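Local coordinates for protein beta-galactosidase (Geobacillus stearothermophilus, PDB 4OIF) that probably hydrolyses terminal non-reducing beta-D-galactose residues from beta-D-galactosides, as a zinc-containing family 42 glycoside hydrolase that assembles as a trimer, at residues 68-71 and 72-75; 92-95 and 96-99; 550-553 and 554-558. All coordinates share one frame; numbering follows the deposited sequence.

Contact 1. Residues 68-71 and 72-75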
loop_
_atom_site.group_PDB
_atom_site.type_symbol
_atom_site.label_atom_id
_atom_site.label_comp_id
_atom_site.label_asym_id
_atom_site.label_seq_id
_atom_site.Cartn_x
_atom_site.Cartn_y
_atom_site.Cartn_z
ATOM N N GLU A 68 -24.971 19.636 -36.743
ATOM C CA GLU A 68 -24.530 19.769 -38.133
ATOM C C GLU A 68 -23.240 18.998 -38.399
ATOM O O GLU A 68 -23.135 18.269 -39.408
ATOM C CB GLU A 68 -24.357 21.240 -38.509
ATOM C CG GLU A 68 -25.619 22.094 -38.299
ATOM C CD GLU A 68 -25.854 22.470 -36.827
ATOM O OE1 GLU A 68 -24.900 22.936 -36.160
ATOM O OE2 GLU A 68 -26.993 22.287 -36.336
ATOM N N TRP A 69 -22.275 19.116 -37.488
ATOM C CA TRP A 69 -21.001 18.420 -37.680
ATOM C C TRP A 69 -21.217 16.898 -37.773
ATOM O O TRP A 69 -20.568 16.220 -38.574
ATOM C CB TRP A 69 -20.007 18.762 -36.559
ATOM C CG TRP A 69 -20.443 18.295 -35.209
ATOM C CD1 TRP A 69 -21.163 19.004 -34.290
ATOM C CD2 TRP A 69 -20.210 17.008 -34.633
ATOM N NE1 TRP A 69 -21.392 18.238 -33.182
ATOM C CE2 TRP A 69 -20.820 17.006 -33.364
ATOM C CE3 TRP A 69 -19.559 15.850 -35.071
ATOM C CZ2 TRP A 69 -20.787 15.897 -32.521
ATOM C CZ3 TRP A 69 -19.529 14.749 -34.235
ATOM C CH2 TRP A 69 -20.133 14.781 -32.974
ATOM N N LEU A 70 -22.152 16.374 -36.978
ATOM C CA LEU A 70 -22.403 14.939 -36.972
ATOM C C LEU A 70 -23.156 14.526 -38.254
ATOM O O LEU A 70 -22.940 13.423 -38.788
ATOM C CB LEU A 70 -23.162 14.525 -35.700
ATOM C CG LEU A 70 -23.608 13.064 -35.560
ATOM C CD1 LEU A 70 -22.451 12.088 -35.666
ATOM C CD2 LEU A 70 -24.331 12.872 -34.244
ATOM N N ASP A 71 -24.009 15.418 -38.756
ATOM C CA ASP A 71 -24.678 15.206 -40.039
ATOM C C ASP A 71 -23.634 14.989 -41.110
ATOM O O ASP A 71 -23.704 14.035 -41.920
ATOM C CB ASP A 71 -25.529 16.402 -40.441
ATOM C CG ASP A 71 -26.682 16.662 -39.500
ATOM O OD1 ASP A 71 -27.037 15.798 -38.667
ATOM O OD2 ASP A 71 -27.249 17.755 -39.618
ATOM N N LYS A 72 -22.660 15.898 -41.102
ATOM C CA LYS A 72 -21.618 15.844 -42.105
ATOM C C LYS A 72 -20.772 14.595 -41.921
ATOM O O LYS A 72 -20.356 13.996 -42.905
ATOM C CB LYS A 72 -20.749 17.101 -42.084
ATOM C CG LYS A 72 -19.527 16.973 -42.982
ATOM C CD LYS A 72 -19.200 18.251 -43.738
ATOM C CE LYS A 72 -17.988 18.047 -44.645
ATOM N NZ LYS A 72 -16.776 17.644 -43.867
ATOM N N VAL A 73 -20.535 14.184 -40.678
ATOM C CA VAL A 73 -19.819 12.926 -40.447
ATOM C C VAL A 73 -20.568 11.719 -41.050
ATOM O O VAL A 73 -19.953 10.892 -41.732
ATOM C CB VAL A 73 -19.557 12.694 -38.932
ATOM C CG1 VAL A 73 -19.228 11.224 -38.631
ATOM C CG2 VAL A 73 -18.444 13.619 -38.444
ATOM N N PHE A 74 -21.881 11.627 -40.814
ATOM C CA PHE A 74 -22.687 10.507 -41.326
ATOM C C PHE A 74 -22.640 10.463 -42.833
ATOM O O PHE A 74 -22.411 9.395 -43.443
ATOM C CB PHE A 74 -24.146 10.609 -40.885
ATOM C CG PHE A 74 -24.466 9.829 -39.636
ATOM C CD1 PHE A 74 -24.215 10.367 -38.379
ATOM C CD2 PHE A 74 -25.039 8.569 -39.720
ATOM C CE1 PHE A 74 -24.513 9.659 -37.231
ATOM C CE2 PHE A 74 -25.340 7.856 -38.574
ATOM C CZ PHE A 74 -25.077 8.407 -37.322
ATOM N N ASP A 75 -22.840 11.636 -43.433
ATOM C CA ASP A 75 -22.818 11.718 -44.887
ATOM C C ASP A 75 -21.446 11.339 -45.440
ATOM O O ASP A 75 -21.362 10.556 -46.371
ATOM C CB ASP A 75 -23.233 13.108 -45.365
ATOM C CG ASP A 75 -24.737 13.324 -45.270
ATOM O OD1 ASP A 75 -25.462 12.329 -45.025
ATOM O OD2 ASP A 75 -25.195 14.478 -45.441
#
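Leu70 and Phe74 lie side by side on the inward face of helix 68-79, which connects parallel strands 47-50 and 83-87 in a beta-alpha-beta crossover of the TIM barrel. The helix exemplifies how an amphipathic segment divides its labour. On the tight side, Leu70 holds CG anti to its backbone N (chi1 176°), and this sends CD1 along the helix until it lies 3.5 Å from Phe74 CE1. Strand residues Val84 and Leu86 touch the Phe74 ring from the barrel, while Tyr144 stacks on it and Leu140 reaches Leu70 from helix 127-144. On the adjoining flank, Trp69 and Val73 also point the same way. Val73 CG2 comes to the edge of the indole, close to its plane, at 4.2 Å from CE3, a looser meeting than that of leucine and phenylalanine. Leu70 CB covers part of one indole face, and NE1 donates to Ala57 O.

The other side is polar and more open. Glu68 turns its carboxylate away from the following turn, and Lys72 swings outward to a salt bridge with Asp76. Asp71 is drawn instead toward helix 127-144, where OD1 bonds to the hydroxyl of Tyr144 and OD2 pairs with Arg143. Beneath both faces the i to i+4 backbone bonds run unbroken, from Lys72 N to Glu68 O at 3.0 Å through to Asp75 N and Asp71 O. Leu70 O belongs to both backbone and core: it accepts from Phe74 N at 2.9 Å and lies in the plane of the Phe74 ring, at its edge, 3.3 Å from CD1.

Contact 2. Residues 92-95 and 96-99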
loop_
_atom_site.group_PDB
_atom_site.type_symbol
_atom_site.label_atom_id
_atom_site.label_comp_id
_atom_site.label_asym_id
_atom_site.label_seq_id
_atom_site.Cartn_x
_atom_site.Cartn_y
_atom_site.Cartn_z
ATOM N N ALA A 92 -20.297 10.270 -20.584
ATOM C CA ALA A 92 -19.715 11.449 -19.935
ATOM C C ALA A 92 -20.594 12.696 -20.072
ATOM O O ALA A 92 -20.719 13.268 -21.166
ATOM C CB ALA A 92 -18.318 11.729 -20.496
ATOM N N ARG A 93 -21.178 13.137 -18.961
ATOM C CA ARG A 93 -22.075 14.289 -18.970
ATOM C C ARG A 93 -21.267 15.588 -19.063
ATOM O O ARG A 93 -20.157 15.676 -18.534
ATOM C CB ARG A 93 -22.981 14.264 -17.720
ATOM C CG ARG A 93 -22.479 15.036 -16.471
ATOM C CD ARG A 93 -21.532 14.246 -15.568
ATOM N NE ARG A 93 -20.179 14.128 -16.123
ATOM C CZ ARG A 93 -19.136 13.594 -15.478
ATOM N NH1 ARG A 93 -19.276 13.133 -14.240
ATOM N NH2 ARG A 93 -17.951 13.519 -16.070
ATOM N N PRO A 94 -21.812 16.603 -19.748
ATOM C CA PRO A 94 -21.131 17.907 -19.822
ATOM C C PRO A 94 -20.995 18.590 -18.457
ATOM O O PRO A 94 -21.765 18.287 -17.542
ATOM C CB PRO A 94 -22.038 18.718 -20.751
ATOM C CG PRO A 94 -22.778 17.670 -21.557
ATOM C CD PRO A 94 -23.002 16.545 -20.614
ATOM N N ALA A 95 -20.033 19.502 -18.319
ATOM C CA ALA A 95 -19.849 20.210 -17.055
ATOM C C ALA A 95 -21.078 21.064 -16.653
ATOM O O ALA A 95 -21.359 21.236 -15.437
ATOM C CB ALA A 95 -18.611 21.063 -17.123
ATOM N N TRP A 96 -21.829 21.578 -17.639
ATOM C CA TRP A 96 -23.003 22.399 -17.298
ATOM C C TRP A 96 -24.017 21.548 -16.563
ATOM O O TRP A 96 -24.645 22.002 -15.602
ATOM C CB TRP A 96 -23.654 23.087 -18.526
ATOM C CG TRP A 96 -24.074 22.225 -19.703
ATOM C CD1 TRP A 96 -23.404 22.084 -20.885
ATOM C CD2 TRP A 96 -25.267 21.441 -19.832
ATOM N NE1 TRP A 96 -24.087 21.245 -21.725
ATOM C CE2 TRP A 96 -25.234 20.834 -21.106
ATOM C CE3 TRP A 96 -26.356 21.186 -18.992
ATOM C CZ2 TRP A 96 -26.240 19.981 -21.556
ATOM C CZ3 TRP A 96 -27.356 20.339 -19.438
ATOM C CH2 TRP A 96 -27.292 19.747 -20.707
ATOM N N LEU A 97 -24.131 20.295 -16.987
ATOM C CA LEU A 97 -25.114 19.384 -16.424
ATOM C C LEU A 97 -24.807 19.048 -14.970
ATOM O O LEU A 97 -25.682 19.125 -14.122
ATOM C CB LEU A 97 -25.190 18.112 -17.264
ATOM C CG LEU A 97 -26.553 17.415 -17.275
ATOM C CD1 LEU A 97 -26.726 16.606 -18.560
ATOM C CD2 LEU A 97 -26.764 16.540 -16.038
ATOM N N SER A 98 -23.571 18.662 -14.685
ATOM C CA SER A 98 -23.161 18.453 -13.307
ATOM C C SER A 98 -23.410 19.725 -12.498
ATOM O O SER A 98 -23.868 19.660 -11.356
ATOM C CB SER A 98 -21.678 18.052 -13.217
ATOM O OG SER A 98 -21.407 16.860 -13.940
ATOM N N GLN A 99 -23.126 20.885 -13.090
ATOM C CA GLN A 99 -23.191 22.118 -12.313
ATOM C C GLN A 99 -24.620 22.480 -11.920
ATOM O O GLN A 99 -24.878 22.873 -10.785
ATOM C CB GLN A 99 -22.553 23.272 -13.081
ATOM C CG GLN A 99 -22.375 24.533 -12.254
ATOM C CD GLN A 99 -21.744 25.670 -13.046
ATOM O OE1 GLN A 99 -22.145 25.961 -14.178
ATOM N NE2 GLN A 99 -20.747 26.312 -12.457
#
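Pro94 lies against the indole of Trp96 where a loop gives way to helix 95-100, and the tryptophan can be traced outward atom by atom. Its CB rests 3.8 Å from Ala95 C. From there chi1 of 55° places CG between the backbone N and the carbonyl carbon, folding the indole back beside the proline rather than on along the helix. CD1 passes Pro94 CB at 3.6 Å, and NE1 comes closer still, 3.4 Å from the same carbon, while sending its N-H to Glu59 O. CE2 meets both CB and CG of the proline, and CZ2 has Pro94 CG at 4.2 Å. The result is a CH-pi contact: Pro94 CB stands over the five-membered ring, 3.7 Å from its centroid and 25° off the normal.

The backbone of Pro94 starts the helix, its carbonyl receiving weak bonds from Leu97 N and Ser98 N, whereas Gln99 N makes a firmer one to Ala95 O at 3.0 Å. From the same turn, Ser98 OG bonds to His116 ND1, and the amide of Gln99 reaches Ser204 of a second subunit, which brings the helix to the trimer interface. Arg93 lies close to Arg119, a predicted substrate-binding residue. Proline at the N-cap thus opens a short helix in the loop that follows strand 83-87, on the C-terminal side of the barrel strands, where TIM-barrel enzymes carry their active sites.

Contact 3. Residues 550-553 and 554-558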
loop_
_atom_site.group_PDB
_atom_site.type_symbol
_atom_site.label_atom_id
_atom_site.label_comp_id
_atom_site.label_asym_id
_atom_site.label_seq_id
_atom_site.Cartn_x
_atom_site.Cartn_y
_atom_site.Cartn_z
ATOM N N TYR A 550 1.402 -36.103 -8.932
ATOM C CA TYR A 550 1.128 -34.745 -9.426
ATOM C C TYR A 550 1.181 -33.751 -8.269
ATOM O O TYR A 550 0.629 -34.007 -7.209
ATOM C CB TYR A 550 -0.239 -34.673 -10.116
ATOM C CG TYR A 550 -0.386 -35.551 -11.346
ATOM C CD1 TYR A 550 -0.836 -36.861 -11.242
ATOM C CD2 TYR A 550 -0.086 -35.062 -12.612
ATOM C CE1 TYR A 550 -0.980 -37.657 -12.362
ATOM C CE2 TYR A 550 -0.222 -35.851 -13.738
ATOM C CZ TYR A 550 -0.667 -37.144 -13.606
ATOM O OH TYR A 550 -0.801 -37.928 -14.723
ATOM N N GLU A 551 1.837 -32.616 -8.460
ATOM C CA GLU A 551 1.980 -31.669 -7.359
ATOM C C GLU A 551 0.680 -30.948 -6.975
ATOM O O GLU A 551 -0.091 -30.521 -7.833
ATOM C CB GLU A 551 3.048 -30.627 -7.686
ATOM C CG GLU A 551 3.483 -29.814 -6.463
ATOM C CD GLU A 551 4.329 -28.611 -6.825
ATOM O OE1 GLU A 551 5.400 -28.425 -6.207
ATOM O OE2 GLU A 551 3.920 -27.850 -7.727
ATOM N N LEU A 552 0.452 -30.819 -5.671
ATOM C CA LEU A 552 -0.689 -30.076 -5.161
ATOM C C LEU A 552 -0.237 -28.797 -4.479
ATOM O O LEU A 552 0.756 -28.793 -3.735
ATOM C CB LEU A 552 -1.504 -30.920 -4.176
ATOM C CG LEU A 552 -2.752 -30.290 -3.547
ATOM C CD1 LEU A 552 -3.776 -31.378 -3.248
ATOM C CD2 LEU A 552 -2.449 -29.487 -2.282
ATOM N N LYS A 553 -0.997 -27.730 -4.719
ATOM C CA LYS A 553 -0.827 -26.454 -4.026
ATOM C C LYS A 553 -2.171 -25.853 -3.596
ATOM O O LYS A 553 -3.214 -26.175 -4.173
ATOM C CB LYS A 553 -0.074 -25.454 -4.916
ATOM C CG LYS A 553 1.333 -25.899 -5.249
ATOM C CD LYS A 553 2.175 -24.789 -5.830
ATOM C CE LYS A 553 1.686 -24.328 -7.183
ATOM N NZ LYS A 553 2.555 -23.217 -7.693
ATOM N N ASP A 554 -2.124 -25.000 -2.573
ATOM C CA ASP A 554 -3.223 -24.102 -2.184
ATOM C C ASP A 554 -4.396 -24.755 -1.463
ATOM O O ASP A 554 -4.782 -24.301 -0.385
ATOM C CB ASP A 554 -3.769 -23.351 -3.408
ATOM C CG ASP A 554 -2.720 -22.485 -4.080
ATOM O OD1 ASP A 554 -1.713 -22.133 -3.424
ATOM O OD2 ASP A 554 -2.912 -22.146 -5.268
ATOM N N TYR A 555 -4.990 -25.787 -2.063
ATOM C CA TYR A 555 -6.170 -26.422 -1.474
ATOM C C TYR A 555 -6.191 -27.936 -1.615
ATOM O O TYR A 555 -5.851 -28.488 -2.662
ATOM C CB TYR A 555 -7.446 -25.850 -2.089
ATOM C CG TYR A 555 -7.598 -24.371 -1.860
ATOM C CD1 TYR A 555 -8.028 -23.888 -0.630
ATOM C CD2 TYR A 555 -7.314 -23.457 -2.861
ATOM C CE1 TYR A 555 -8.165 -22.540 -0.396
ATOM C CE2 TYR A 555 -7.450 -22.099 -2.636
ATOM C CZ TYR A 555 -7.875 -21.649 -1.397
ATOM O OH TYR A 555 -8.015 -20.308 -1.150
ATOM N N ALA A 556 -6.607 -28.595 -0.541
ATOM C CA ALA A 556 -6.893 -30.012 -0.576
ATOM C C ALA A 556 -8.265 -30.228 0.015
ATOM O O ALA A 556 -8.747 -29.417 0.801
ATOM C CB ALA A 556 -5.845 -30.799 0.185
ATOM N N THR A 557 -8.912 -31.318 -0.370
ATOM C CA THR A 557 -10.194 -31.641 0.231
ATOM C C THR A 557 -10.191 -33.043 0.821
ATOM O O THR A 557 -9.902 -34.009 0.122
ATOM C CB THR A 557 -11.344 -31.529 -0.792
ATOM O OG1 THR A 557 -11.257 -30.275 -1.491
ATOM C CG2 THR A 557 -12.684 -31.624 -0.081
ATOM N N VAL A 558 -10.510 -33.164 2.104
ATOM C CA VAL A 558 -10.672 -34.493 2.684
ATOM C C VAL A 558 -12.018 -35.042 2.208
ATOM O O VAL A 558 -13.030 -34.345 2.251
ATOM C CB VAL A 558 -10.594 -34.474 4.229
ATOM C CG1 VAL A 558 -10.821 -35.874 4.792
ATOM C CG2 VAL A 558 -9.235 -33.951 4.697
#
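Between Lys553 and Tyr555 the backbone makes a classic gamma turn, with Asp554 at a positive phi of 75° and Tyr555 N bonded to Lys553 O at 2.8 Å, and the strand segments on its two sides run 97° apart. A single residue thus redirects a strand, and side chains pack in the inner angle of the bend. A chi1 of -180° in Leu552 turns CG away from the backbone N and carries the forked end across to the second strand. Both CD1 and CD2 lie 3.6 Å from Tyr555 O, and CD1 also meets Ala556 CB at 4.0 Å. Tyr570 touches both Leu552 and Ala556, so the inner side of the bend is largely covered by side-chain carbon.

At the turn itself, Asp554 CB sits 3.0 Å from Lys553 O, and its OD2 forms a salt bridge with Arg597 NH1. Lys553 NZ is well apart from this carboxylate, 6.1 Å from OD2. Replacing Asp554 by alanine removes the carboxylate and is likely to leave the Arg597 guanidinium without this charge mate and freer to turn. Tyr555 points away from the corner, and its hydroxyl bonds to Thr435.

Strand 548-553 belongs to the ten-stranded mixed sheet, between strands 541-545 and 597-598, with Lys553 sharing backbone bonds with Arg597. After the bend, strand 555-561 pairs antiparallel with strand 527-534, and Val558 touches Ile530 on that partner.

The three contacts follow one another in series along the chain. Contacts 1 and 2 both belong to the TIM barrel and flank strand 83-87: helix 68-79 precedes it and the loop with helix 95-100 follows it. Their centres are about 24 Å apart and their nearest atoms about 11 Å, so they do not meet. Contact 3 belongs to the trimerisation domain, across the centre of the chain, its centre about 61 Å from that of contact 1 and about 53 Å from that of contact 2. Contact 1 is thus part of the barrel's outer layer, contact 2 lies near the predicted substrate site and a second subunit, and contact 3 joins two sheets of a separate domain.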